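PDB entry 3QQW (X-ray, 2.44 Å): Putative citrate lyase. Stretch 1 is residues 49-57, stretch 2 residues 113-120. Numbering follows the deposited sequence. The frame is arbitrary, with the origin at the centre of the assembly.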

# COMPACT_ATOMS: atom_id res chain seq x y z
N PHE C 49 13.54 -24.15 16.55
CA PHE C 49 12.17 -24.06 16.08
C PHE C 49 11.20 -24.21 17.26
O PHE C 49 11.51 -24.92 18.24
CB PHE C 49 11.86 -25.10 14.99
CG PHE C 49 11.80 -26.53 15.47
CD1 PHE C 49 12.97 -27.28 15.64
CD2 PHE C 49 10.58 -27.15 15.69
CE1 PHE C 49 12.90 -28.61 16.05
CE2 PHE C 49 10.52 -28.48 16.12
CZ PHE C 49 11.68 -29.21 16.28
N ASP C 50 10.05 -23.53 17.16
CA ASP C 50 8.97 -23.65 18.11
C ASP C 50 7.99 -24.71 17.62
O ASP C 50 7.96 -25.01 16.43
CB ASP C 50 8.26 -22.31 18.28
CG ASP C 50 9.03 -21.26 19.04
OD1 ASP C 50 9.93 -21.64 19.85
OD2 ASP C 50 8.70 -20.07 18.90
N VAL C 51 7.20 -25.28 18.52
CA VAL C 51 6.20 -26.27 18.14
C VAL C 51 4.82 -25.68 18.41
O VAL C 51 4.55 -25.22 19.51
CB VAL C 51 6.41 -27.61 18.89
CG1 VAL C 51 5.30 -28.60 18.59
CG2 VAL C 51 7.76 -28.20 18.54
N THR C 52 3.95 -25.70 17.42
CA THR C 52 2.57 -25.29 17.63
C THR C 52 1.71 -26.54 17.63
O THR C 52 1.66 -27.27 16.64
CB THR C 52 2.07 -24.23 16.61
OG1 THR C 52 2.97 -23.14 16.60
CG2 THR C 52 0.69 -23.71 16.96
N CYS C 53 1.07 -26.79 18.76
CA CYS C 53 0.11 -27.88 18.92
C CYS C 53 -1.16 -27.39 18.34
O CYS C 53 -1.75 -26.41 18.82
CB CYS C 53 -0.04 -28.29 20.38
SG CYS C 53 1.53 -28.64 21.19
N ASP C 54 -1.48 -27.92 17.19
CA ASP C 54 -2.61 -27.46 16.43
C ASP C 54 -3.94 -28.01 16.96
O ASP C 54 -4.12 -29.20 16.93
CB ASP C 54 -2.41 -27.83 14.96
CG ASP C 54 -3.19 -26.95 14.02
OD1 ASP C 54 -4.06 -26.18 14.50
OD2 ASP C 54 -2.93 -27.02 12.80
N CYS C 55 -4.84 -27.15 17.46
CA CYS C 55 -6.19 -27.54 17.91
C CYS C 55 -7.11 -27.34 16.75
O CYS C 55 -7.76 -28.29 16.33
CB CYS C 55 -6.66 -26.75 19.13
SG CYS C 55 -5.89 -27.27 20.69
N GLU C 56 -7.05 -26.10 16.18
CA GLU C 56 -7.78 -25.59 15.02
C GLU C 56 -7.95 -26.64 13.93
O GLU C 56 -9.10 -26.94 13.56
CB GLU C 56 -7.08 -24.35 14.44
CG GLU C 56 -8.06 -23.37 13.81
CD GLU C 56 -7.81 -22.97 12.37
OE1 GLU C 56 -6.63 -22.77 11.99
OE2 GLU C 56 -8.81 -22.79 11.64
N ASP C 57 -6.83 -27.20 13.42
CA ASP C 57 -6.86 -28.24 12.38
C ASP C 57 -6.84 -29.64 13.02
O ASP C 57 -7.51 -30.54 12.50
CB ASP C 57 -5.70 -28.10 11.37
CG ASP C 57 -5.78 -26.94 10.38
OD1 ASP C 57 -6.84 -26.27 10.31
OD2 ASP C 57 -4.78 -26.71 9.66
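Stretch 2 113-120: AYITVPKA

Stretch 2 runs beside stretch 1 in roughly the same direction: the end-to-end vectors of the touching parts, CA 50 to 56 and CA 114 to 119, lie 39° apart. Stretch 1 is extended through D54 and then turns, with C55, E56 and D57 in loop; stretch 2 is a strand around I115 to V117, and K119 beyond it adopts positive phi and psi (48°/32°). The backbones stay well separated. The CA atoms of T52 and T116 are 7.9 Å apart, as are those of E56 and P118, so side chains make most of the contact, which buries a modest 305 Å² in total.

The polar contacts gather at the two ends. Y114, with chi1 in the p well, points its CA-to-CB bond toward stretch 1, and its long side chain carries the hydroxyl across the gap. There Y114 OH donates a hydrogen bond to T52 OG1 at 2.6 Å, a short hydrogen bond at the tip of the side chain; T52 OG1 lies near the ring plane, at its edge. A threonine suits this buried site because its hydroxyl can accept a hydrogen bond from the tyrosine hydroxyl while also bonding elsewhere in the structure. Y114 OH is also 3.2 Å from V51 O.

At the other end the contact is ionic. K119 NZ donates to E56 OE2 at 2.9 Å, a hydrogen bond within a salt bridge. Both residues are partly exposed, and their long, flexible chains let opposite charges meet although their backbones remain apart.

The remaining contacts are van der Waals packing. E56 packs on the P118 ring, closest at E56 CG to P118 CG (3.6 Å), and its OE2 goes on to K119 NZ. D50 CB approaches Y114 OH at 3.6 Å. Next along, T52 CG2 stands 4.1 Å from T116 OG1, a looser contact between small side chains.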

# COMPACT_ATOMS: atom_id res chain seq x y z
N ALA C 113 4.11 -21.52 25.65
CA ALA C 113 4.98 -20.52 25.04
C ALA C 113 4.18 -19.37 24.41
O ALA C 113 4.62 -18.22 24.47
CB ALA C 113 5.87 -21.18 23.99
N TYR C 114 3.03 -19.69 23.79
CA TYR C 114 2.16 -18.75 23.10
C TYR C 114 0.85 -19.39 22.69
O TYR C 114 0.72 -20.62 22.68
CB TYR C 114 2.85 -18.17 21.82
CG TYR C 114 3.34 -19.23 20.88
CD1 TYR C 114 2.51 -19.76 19.89
CD2 TYR C 114 4.65 -19.71 20.96
CE1 TYR C 114 2.96 -20.77 19.04
CE2 TYR C 114 5.10 -20.72 20.12
CZ TYR C 114 4.25 -21.25 19.16
OH TYR C 114 4.71 -22.22 18.31
N ILE C 115 -0.11 -18.54 22.29
CA ILE C 115 -1.38 -18.97 21.73
C ILE C 115 -1.47 -18.35 20.34
O ILE C 115 -1.27 -17.14 20.18
CB ILE C 115 -2.60 -18.64 22.63
CG1 ILE C 115 -2.64 -19.61 23.82
CG2 ILE C 115 -3.93 -18.69 21.84
CD1 ILE C 115 -3.46 -19.12 24.91
N THR C 116 -1.75 -19.18 19.35
CA THR C 116 -1.95 -18.78 17.97
C THR C 116 -3.46 -18.64 17.77
O THR C 116 -4.22 -19.58 18.03
CB THR C 116 -1.26 -19.73 17.03
OG1 THR C 116 0.13 -19.69 17.31
CG2 THR C 116 -1.50 -19.38 15.58
N VAL C 117 -3.88 -17.43 17.36
CA VAL C 117 -5.29 -17.08 17.15
C VAL C 117 -5.54 -17.01 15.63
O VAL C 117 -4.97 -16.14 14.94
CB VAL C 117 -5.65 -15.75 17.87
CG1 VAL C 117 -7.11 -15.37 17.66
CG2 VAL C 117 -5.30 -15.81 19.34
N PRO C 118 -6.42 -17.86 15.11
CA PRO C 118 -6.63 -17.88 13.66
C PRO C 118 -7.91 -17.17 13.19
O PRO C 118 -8.83 -16.96 13.97
CB PRO C 118 -6.77 -19.38 13.37
CG PRO C 118 -7.45 -19.90 14.58
CD PRO C 118 -7.12 -18.99 15.75
N LYS C 119 -7.95 -16.87 11.88
CA LYS C 119 -9.13 -16.40 11.16
C LYS C 119 -9.92 -15.25 11.81
O LYS C 119 -11.14 -15.19 11.61
CB LYS C 119 -10.07 -17.60 10.97
CG LYS C 119 -9.85 -18.39 9.69
CD LYS C 119 -10.39 -19.82 9.85
CE LYS C 119 -9.66 -20.84 9.00
NZ LYS C 119 -8.24 -21.02 9.41
N ALA C 120 -9.27 -14.34 12.55
CA ALA C 120 -10.02 -13.18 13.07
C ALA C 120 -10.39 -12.31 11.90
O ALA C 120 -9.63 -12.22 10.93
CB ALA C 120 -9.20 -12.40 14.09